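Local coordinates for tubulin-like protein CetZ2 (Haloferax volcanii, PDB 4B45) that binds GTP, has GTPase activity, and takes part in the control of cell shape as a tubulin-like cytoskeletal protein, at residues A18-F22 and A187-L192; Q79-M83 and V114-L119; T247-L252 and W288-E292. All coordinates share one frame; numbering follows the deposited sequence.

Interaction 1: residues A18-F22 and A187-L192; sequences ALQSF and ARRVGL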
loop_
_atom_site.group_PDB
_atom_site.type_symbol
_atom_site.label_atom_id
_atom_site.label_comp_id
_atom_site.label_asym_id
_atom_site.label_seq_id
_atom_site.Cartn_x
_atom_site.Cartn_y
_atom_site.Cartn_z
ATOM N N ALA A 18 0.407 -1.843 -11.397
ATOM C CA ALA A 18 1.642 -2.534 -11.034
ATOM C C ALA A 18 1.350 -3.697 -10.078
ATOM O O ALA A 18 1.864 -4.797 -10.249
ATOM C CB ALA A 18 2.624 -1.565 -10.415
ATOM N N LEU A 19 0.494 -3.448 -9.093
ATOM C CA LEU A 19 0.078 -4.481 -8.142
ATOM C C LEU A 19 -0.623 -5.641 -8.847
ATOM O O LEU A 19 -0.313 -6.803 -8.592
ATOM C CB LEU A 19 -0.823 -3.871 -7.063
ATOM C CG LEU A 19 -1.223 -4.725 -5.858
ATOM C CD1 LEU A 19 -0.001 -5.402 -5.248
ATOM C CD2 LEU A 19 -1.924 -3.865 -4.813
ATOM N N GLN A 20 -1.560 -5.334 -9.747
ATOM C CA GLN A 20 -2.258 -6.386 -10.476
ATOM C C GLN A 20 -1.291 -7.157 -11.358
ATOM O O GLN A 20 -1.390 -8.376 -11.497
ATOM C CB GLN A 20 -3.371 -5.799 -11.344
ATOM C CG GLN A 20 -4.068 -6.831 -12.214
ATOM C CD GLN A 20 -4.725 -6.205 -13.427
ATOM O OE1 GLN A 20 -5.944 -6.019 -13.463
ATOM N NE2 GLN A 20 -3.917 -5.874 -14.433
ATOM N N SER A 21 -0.361 -6.427 -11.966
ATOM C CA SER A 21 0.671 -7.031 -12.803
ATOM C C SER A 21 1.577 -7.975 -11.984
ATOM O O SER A 21 1.955 -9.057 -12.443
ATOM C CB SER A 21 1.501 -5.920 -13.470
ATOM O OG SER A 21 2.411 -6.440 -14.425
ATOM N N PHE A 22 1.931 -7.565 -10.773
ATOM C CA PHE A 22 2.722 -8.439 -9.910
ATOM C C PHE A 22 1.941 -9.711 -9.564
ATOM O O PHE A 22 2.455 -10.822 -9.684
ATOM C CB PHE A 22 3.153 -7.720 -8.632
ATOM C CG PHE A 22 3.894 -8.609 -7.656
ATOM C CD1 PHE A 22 5.252 -8.866 -7.822
ATOM C CD2 PHE A 22 3.233 -9.195 -6.583
ATOM C CE1 PHE A 22 5.938 -9.690 -6.933
ATOM C CE2 PHE A 22 3.914 -10.021 -5.686
ATOM C CZ PHE A 22 5.270 -10.263 -5.860
ATOM N N ALA A 187 4.401 -2.748 -5.176
ATOM C CA ALA A 187 3.684 -3.905 -5.681
ATOM C C ALA A 187 4.194 -5.220 -5.087
ATOM O O ALA A 187 3.397 -6.063 -4.681
ATOM C CB ALA A 187 3.743 -3.944 -7.171
ATOM N N ARG A 188 5.514 -5.394 -5.047
ATOM C CA ARG A 188 6.112 -6.607 -4.485
ATOM C C ARG A 188 5.768 -6.779 -3.008
ATOM O O ARG A 188 5.343 -7.851 -2.587
ATOM C CB ARG A 188 7.632 -6.599 -4.653
ATOM C CG ARG A 188 8.337 -7.628 -3.786
ATOM C CD ARG A 188 9.729 -7.150 -3.377
ATOM N NE ARG A 188 10.761 -7.573 -4.319
ATOM C CZ ARG A 188 11.993 -7.070 -4.360
ATOM N NH1 ARG A 188 12.358 -6.110 -3.519
ATOM N NH2 ARG A 188 12.859 -7.520 -5.255
ATOM N N ARG A 189 5.954 -5.713 -2.232
ATOM C CA ARG A 189 5.580 -5.681 -0.818
ATOM C C ARG A 189 4.118 -6.011 -0.546
ATOM O O ARG A 189 3.809 -6.862 0.288
ATOM C CB ARG A 189 5.861 -4.299 -0.227
ATOM C CG ARG A 189 7.287 -4.085 0.168
ATOM C CD ARG A 189 7.605 -2.617 0.168
ATOM N NE ARG A 189 8.979 -2.322 0.574
ATOM C CZ ARG A 189 10.055 -2.624 -0.150
ATOM N NH1 ARG A 189 9.934 -3.260 -1.316
ATOM N NH2 ARG A 189 11.259 -2.302 0.300
ATOM N N VAL A 190 3.220 -5.289 -1.207
ATOM C CA VAL A 190 1.788 -5.471 -0.991
ATOM C C VAL A 190 1.331 -6.812 -1.543
ATOM O O VAL A 190 0.603 -7.549 -0.874
ATOM C CB VAL A 190 0.979 -4.314 -1.600
ATOM C CG1 VAL A 190 -0.527 -4.577 -1.484
ATOM C CG2 VAL A 190 1.351 -3.002 -0.914
ATOM N N GLY A 191 1.787 -7.135 -2.751
ATOM C CA GLY A 191 1.463 -8.403 -3.382
ATOM C C GLY A 191 1.802 -9.609 -2.515
ATOM O O GLY A 191 1.005 -10.545 -2.414
ATOM N N LEU A 192 2.984 -9.589 -1.888
ATOM C CA LEU A 192 3.415 -10.690 -1.042
ATOM C C LEU A 192 2.529 -10.753 0.188
ATOM O O LEU A 192 2.185 -11.831 0.657
ATOM C CB LEU A 192 4.884 -10.519 -0.613
ATOM C CG LEU A 192 5.929 -10.806 -1.687
ATOM C CD1 LEU A 192 7.337 -10.494 -1.175
ATOM C CD2 LEU A 192 5.834 -12.234 -2.206
#

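Interaction 2: residues Q79-M83 and V114-L119; sequences QTEVM and VLAKAL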
loop_
_atom_site.group_PDB
_atom_site.type_symbol
_atom_site.label_atom_id
_atom_site.label_comp_id
_atom_site.label_asym_id
_atom_site.label_seq_id
_atom_site.Cartn_x
_atom_site.Cartn_y
_atom_site.Cartn_z
ATOM N N GLN A 79 -20.308 8.891 -8.829
ATOM C CA GLN A 79 -19.972 7.674 -8.079
ATOM C C GLN A 79 -20.772 6.426 -8.460
ATOM O O GLN A 79 -20.252 5.304 -8.357
ATOM C CB GLN A 79 -20.022 7.895 -6.564
ATOM C CG GLN A 79 -21.304 8.468 -6.021
ATOM C CD GLN A 79 -21.263 8.580 -4.506
ATOM O OE1 GLN A 79 -20.905 9.626 -3.960
ATOM N NE2 GLN A 79 -21.616 7.496 -3.818
ATOM N N THR A 80 -22.021 6.616 -8.889
ATOM C CA THR A 80 -22.858 5.499 -9.322
ATOM C C THR A 80 -22.185 4.756 -10.478
ATOM O O THR A 80 -22.048 3.538 -10.438
ATOM C CB THR A 80 -24.271 5.955 -9.713
ATOM O OG1 THR A 80 -24.834 6.726 -8.643
ATOM C CG2 THR A 80 -25.187 4.744 -10.004
ATOM N N GLU A 81 -21.725 5.498 -11.482
ATOM C CA GLU A 81 -20.983 4.905 -12.595
ATOM C C GLU A 81 -19.718 4.187 -12.106
ATOM O O GLU A 81 -19.357 3.128 -12.621
ATOM C CB GLU A 81 -20.630 5.970 -13.648
ATOM C CG GLU A 81 -21.836 6.618 -14.342
ATOM C CD GLU A 81 -22.598 7.593 -13.448
ATOM O OE1 GLU A 81 -22.171 7.813 -12.295
ATOM O OE2 GLU A 81 -23.632 8.140 -13.893
ATOM N N VAL A 82 -19.049 4.766 -11.112
ATOM C CA VAL A 82 -17.905 4.105 -10.491
ATOM C C VAL A 82 -18.325 2.816 -9.777
ATOM O O VAL A 82 -17.807 1.738 -10.092
ATOM C CB VAL A 82 -17.150 5.035 -9.516
ATOM C CG1 VAL A 82 -15.944 4.319 -8.933
ATOM C CG2 VAL A 82 -16.719 6.315 -10.229
ATOM N N MET A 83 -19.272 2.924 -8.838
ATOM C CA MET A 83 -19.793 1.760 -8.107
ATOM C C MET A 83 -20.286 0.651 -9.040
ATOM O O MET A 83 -20.240 -0.534 -8.691
ATOM C CB MET A 83 -20.954 2.154 -7.178
ATOM C CG MET A 83 -20.661 3.250 -6.162
ATOM S SD MET A 83 -19.570 2.792 -4.812
ATOM C CE MET A 83 -20.633 1.690 -3.880
ATOM N N VAL A 114 -14.027 10.235 -0.863
ATOM C CA VAL A 114 -15.411 10.099 -1.279
ATOM C C VAL A 114 -15.759 8.649 -1.631
ATOM O O VAL A 114 -16.749 8.108 -1.155
ATOM C CB VAL A 114 -15.704 11.034 -2.457
ATOM C CG1 VAL A 114 -17.131 10.861 -2.935
ATOM C CG2 VAL A 114 -15.439 12.474 -2.042
ATOM N N LEU A 115 -14.935 8.021 -2.460
ATOM C CA LEU A 115 -15.167 6.637 -2.842
ATOM C C LEU A 115 -14.978 5.677 -1.647
ATOM O O LEU A 115 -15.724 4.691 -1.485
ATOM C CB LEU A 115 -14.244 6.268 -4.001
ATOM C CG LEU A 115 -14.491 4.936 -4.691
ATOM C CD1 LEU A 115 -15.926 4.884 -5.148
ATOM C CD2 LEU A 115 -13.529 4.754 -5.865
ATOM N N ALA A 116 -14.001 5.972 -0.796
ATOM C CA ALA A 116 -13.760 5.127 0.374
ATOM C C ALA A 116 -14.971 5.163 1.294
ATOM O O ALA A 116 -15.440 4.124 1.754
ATOM C CB ALA A 116 -12.510 5.563 1.122
ATOM N N LYS A 117 -15.479 6.364 1.545
ATOM C CA LYS A 117 -16.635 6.540 2.414
ATOM C C LYS A 117 -17.901 5.924 1.815
ATOM O O LYS A 117 -18.763 5.437 2.537
ATOM C CB LYS A 117 -16.859 8.022 2.713
ATOM C CG LYS A 117 -18.035 8.296 3.618
ATOM C CD LYS A 117 -18.190 9.782 3.881
ATOM C CE LYS A 117 -19.323 10.048 4.864
ATOM N NZ LYS A 117 -19.389 11.486 5.258
ATOM N N ALA A 118 -18.012 5.937 0.492
ATOM C CA ALA A 118 -19.158 5.305 -0.154
ATOM C C ALA A 118 -19.108 3.772 -0.035
ATOM O O ALA A 118 -20.116 3.125 0.266
ATOM C CB ALA A 118 -19.252 5.740 -1.610
ATOM N N LEU A 119 -17.932 3.200 -0.265
ATOM C CA LEU A 119 -17.747 1.752 -0.225
ATOM C C LEU A 119 -17.850 1.191 1.189
ATOM O O LEU A 119 -18.425 0.127 1.409
ATOM C CB LEU A 119 -16.387 1.391 -0.819
ATOM C CG LEU A 119 -16.322 1.567 -2.335
ATOM C CD1 LEU A 119 -14.889 1.707 -2.844
ATOM C CD2 LEU A 119 -17.005 0.397 -2.994
#

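Interaction 3: residues T247-L252 and W288-E292; sequences TRRAVL and WVEDE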
loop_
_atom_site.group_PDB
_atom_site.type_symbol
_atom_site.label_atom_id
_atom_site.label_comp_id
_atom_site.label_asym_id
_atom_site.label_seq_id
_atom_site.Cartn_x
_atom_site.Cartn_y
_atom_site.Cartn_z
ATOM N N THR A 247 14.330 -8.642 9.838
ATOM C CA THR A 247 13.182 -8.166 10.613
ATOM C C THR A 247 13.453 -6.774 11.159
ATOM O O THR A 247 12.601 -5.896 11.031
ATOM C CB THR A 247 12.809 -9.130 11.756
ATOM O OG1 THR A 247 12.613 -10.439 11.225
ATOM C CG2 THR A 247 11.531 -8.697 12.439
ATOM N N ARG A 248 14.633 -6.566 11.752
ATOM C CA ARG A 248 15.040 -5.217 12.177
ATOM C C ARG A 248 15.024 -4.203 11.035
ATOM O O ARG A 248 14.542 -3.076 11.197
ATOM C CB ARG A 248 16.435 -5.209 12.810
ATOM C CG ARG A 248 16.550 -5.952 14.141
ATOM C CD ARG A 248 17.884 -5.616 14.828
ATOM N NE ARG A 248 18.326 -6.675 15.731
ATOM C CZ ARG A 248 19.215 -7.608 15.405
ATOM N NH1 ARG A 248 19.769 -7.608 14.197
ATOM N NH2 ARG A 248 19.557 -8.535 16.291
ATOM N N ARG A 249 15.576 -4.588 9.888
ATOM C CA ARG A 249 15.630 -3.663 8.763
ATOM C C ARG A 249 14.236 -3.329 8.263
ATOM O O ARG A 249 13.951 -2.170 7.968
ATOM C CB ARG A 249 16.492 -4.211 7.624
ATOM C CG ARG A 249 17.988 -4.160 7.912
ATOM C CD ARG A 249 18.776 -4.084 6.628
ATOM N NE ARG A 249 18.253 -4.992 5.612
ATOM C CZ ARG A 249 18.677 -6.240 5.431
ATOM N NH1 ARG A 249 19.633 -6.738 6.207
ATOM N NH2 ARG A 249 18.143 -6.990 4.475
ATOM N N ALA A 250 13.370 -4.343 8.187
ATOM C CA ALA A 250 12.003 -4.165 7.707
ATOM C C ALA A 250 11.265 -3.135 8.555
ATOM O O ALA A 250 10.544 -2.285 8.034
ATOM C CB ALA A 250 11.251 -5.500 7.699
ATOM N N VAL A 251 11.478 -3.205 9.863
ATOM C CA VAL A 251 10.847 -2.287 10.810
ATOM C C VAL A 251 11.520 -0.911 10.857
ATOM O O VAL A 251 10.850 0.099 11.020
ATOM C CB VAL A 251 10.847 -2.890 12.232
ATOM C CG1 VAL A 251 10.263 -1.911 13.240
ATOM C CG2 VAL A 251 10.097 -4.235 12.253
ATOM N N LEU A 252 12.843 -0.864 10.714
ATOM C CA LEU A 252 13.576 0.395 10.911
ATOM C C LEU A 252 13.957 1.140 9.623
ATOM O O LEU A 252 13.801 2.362 9.553
ATOM C CB LEU A 252 14.804 0.184 11.799
ATOM C CG LEU A 252 14.533 -0.423 13.184
ATOM C CD1 LEU A 252 15.833 -0.846 13.850
ATOM C CD2 LEU A 252 13.755 0.526 14.100
ATOM N N TRP A 288 11.423 -9.486 19.390
ATOM C CA TRP A 288 12.046 -8.193 19.127
ATOM C C TRP A 288 11.062 -7.127 18.600
ATOM O O TRP A 288 11.115 -5.971 19.029
ATOM C CB TRP A 288 13.223 -8.317 18.153
ATOM C CG TRP A 288 13.869 -6.979 17.944
ATOM C CD1 TRP A 288 14.834 -6.409 18.715
ATOM C CD2 TRP A 288 13.549 -6.025 16.930
ATOM N NE1 TRP A 288 15.146 -5.159 18.237
ATOM C CE2 TRP A 288 14.377 -4.901 17.139
ATOM C CE3 TRP A 288 12.653 -6.014 15.855
ATOM C CZ2 TRP A 288 14.338 -3.772 16.313
ATOM C CZ3 TRP A 288 12.612 -4.893 15.034
ATOM C CH2 TRP A 288 13.450 -3.788 15.269
ATOM N N VAL A 289 10.197 -7.507 17.661
ATOM C CA VAL A 289 9.197 -6.571 17.128
ATOM C C VAL A 289 8.298 -6.093 18.260
ATOM O O VAL A 289 8.003 -4.914 18.352
ATOM C CB VAL A 289 8.345 -7.188 15.980
ATOM C CG1 VAL A 289 7.161 -6.292 15.625
ATOM C CG2 VAL A 289 9.205 -7.422 14.743
ATOM N N GLU A 290 7.905 -7.012 19.144
ATOM C CA GLU A 290 7.064 -6.663 20.278
ATOM C C GLU A 290 7.747 -5.665 21.221
ATOM O O GLU A 290 7.096 -4.763 21.743
ATOM C CB GLU A 290 6.632 -7.925 21.036
ATOM C CG GLU A 290 5.821 -7.645 22.295
ATOM C CD GLU A 290 5.324 -8.912 22.966
ATOM O OE1 GLU A 290 6.134 -9.595 23.629
ATOM O OE2 GLU A 290 4.124 -9.230 22.826
ATOM N N ASP A 291 9.055 -5.824 21.431
ATOM C CA ASP A 291 9.812 -4.914 22.289
ATOM C C ASP A 291 10.020 -3.562 21.630
ATOM O O ASP A 291 10.001 -2.528 22.296
ATOM C CB ASP A 291 11.188 -5.492 22.655
ATOM C CG ASP A 291 11.100 -6.739 23.525
ATOM O OD1 ASP A 291 10.052 -6.971 24.180
ATOM O OD2 ASP A 291 12.100 -7.488 23.558
ATOM N N GLU A 292 10.247 -3.572 20.323
ATOM C CA GLU A 292 10.509 -2.342 19.582
ATOM C C GLU A 292 9.260 -1.486 19.372
ATOM O O GLU A 292 9.325 -0.270 19.483
ATOM C CB GLU A 292 11.164 -2.660 18.232
ATOM C CG GLU A 292 11.317 -1.469 17.301
ATOM C CD GLU A 292 12.107 -0.326 17.905
ATOM O OE1 GLU A 292 13.018 -0.579 18.726
ATOM O OE2 GLU A 292 11.808 0.833 17.553
#

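Interaction 1: residues A18-F22 and A187-L192
A187 O accepts the backbone N-H of G191, 2.7 Å from G191 N, and two side chains of the other helix lie against this oxygen. L19 CD1 is 3.5 Å from A187 O. F22 CD2 is 3.7 Å from A187 O. The main piece is the F22 ring, a knob in the hole formed by A187, R188, G191 and L192. Its CG stands anti to the backbone N (chi1 176°), which sends the ring across to the second helix. R188 CA sits over the centre of one ring face, 3.9 Å from the F22 centroid, as a CH-pi contact. G191 CA comes within 3.7 Å of F22 CE2, and without a side chain it gives the ring close access to the backbone. L19 CD2 meets V190 CG1 at 3.7 Å. A187 CB, pointing at the first helix, rests on the backbone at A18 O.

The segment axes cross at -59° and approach to 8.8 Å. Helix 175-196 carries the GTP-binding residue N183 and corresponds to the long core helix of the tubulin/FtsZ fold. It packs here on helix 9-26 of the GTPase domain. No hydrogen bond crosses the contact, so cohesion comes from shape fit and dispersion.

Interaction 2: residues Q79-M83 and V114-L119
M83, V82 and Q79 of one helix meet L115, A118, L119 and V114 of the other. Apolar contacts dominate. V82 CG1 fits against the branched end of L115, 3.8 Å from L115 CD1 and 3.9 Å from L115 CD2. The two side chains meet at a slant, with both methyls of L115 touching the same methyl of V82.

The thioether of M83 is the second apolar element. Its CG stands beside the backbone N (chi1 -56°), and further bends at chi2 and chi3 carry the sulfur across to the second helix. M83 SD lies 4.0 Å from L119 CD2. The same sulfur also comes near L115 CD1 and, more loosely, A118 CB. The methyl M83 CE is also 4.0 Å from L119 CD2. M83 and L119 run past each other in opposite directions.

The mixed contact is made by Q79. Its side chain, extended beyond CG, points toward the other helix and lies along V114 and A118.

The backbones stay well apart: the segment axes are 11.3 Å from each other at closest and cross at -63°. The GTP-binding residues G106, S107 and G108 lie at the start of helix 107-120, within the glycine-rich signature motif of tubulin and FtsZ. L115 and L119 also reach I6 of strand 3-8, and V82 touches I54. Helix 107-120 thus lies on the parallel sheet of the GTPase domain through L115 and L119, and helix 68-85 packs on its flank.

No hydrogen bond or salt bridge joins the two segments. Branched aliphatic ends and a flexible thioether hold them together. The contact rests on apolar packing, which is not tied to a bond direction, and it is only partly buried.

Interaction 3: residues T247-L252 and W288-E292
W288 is a knob packed into a hole formed by T247, R248, V251 and L252, in an apolar helix-helix contact of the C-terminal domain. With chi1 at -178° the W288 indole extends toward helix 240-252. R248 CG lies over one face, 3.8 Å from the centroid of the W288 six-membered ring, as a CH-pi contact. The R248 guanidinium is too distant for more than a weak cation-pi attraction, and its plane stands 85° from the ring. E292 CB, one turn on in the same helix as W288, lies over the rim of the opposite face. V251 meets the ring edge, with CB in its plane and CG2 3.8 Å from W288 CZ3. L252 CD1 also comes to the edge, 4.0 Å from W288 CH2. On the inner side T247 CG2 touches V289 CG2 at 3.5 Å.

The polar ends are served elsewhere. T247 OG1 hydrogen-bonds to V243 O and S312 OG, and E292 OE2 to S261 OG. The segment axes are 31° from parallel. Both helices lie on the sheet: T247 and V289 pack on strand 263-272, and V251 on strand 309-319. Helix 279-293 forms the crossover between the parallel neighbouring strands 263-272 and 298-304.

In the fold
Interaction 1 joins the two parts of the fold, while interaction 2 lies within the GTPase domain and interaction 3 within the C-terminal domain. Along the chain interaction 2 is nested in the loop closed by interaction 1, and interaction 3 follows both. The centre of interaction 1 is about 24 Å from that of interaction 2 and about 23 Å from that of interaction 3. Interactions 2 and 3 lie on opposite sides of the chain's centre, about 37 Å apart between centres. The bound GTP analogue is about 8 Å from the A18 side chain and about 12 Å from that of L115. Interaction 3 is away from the nucleotide site.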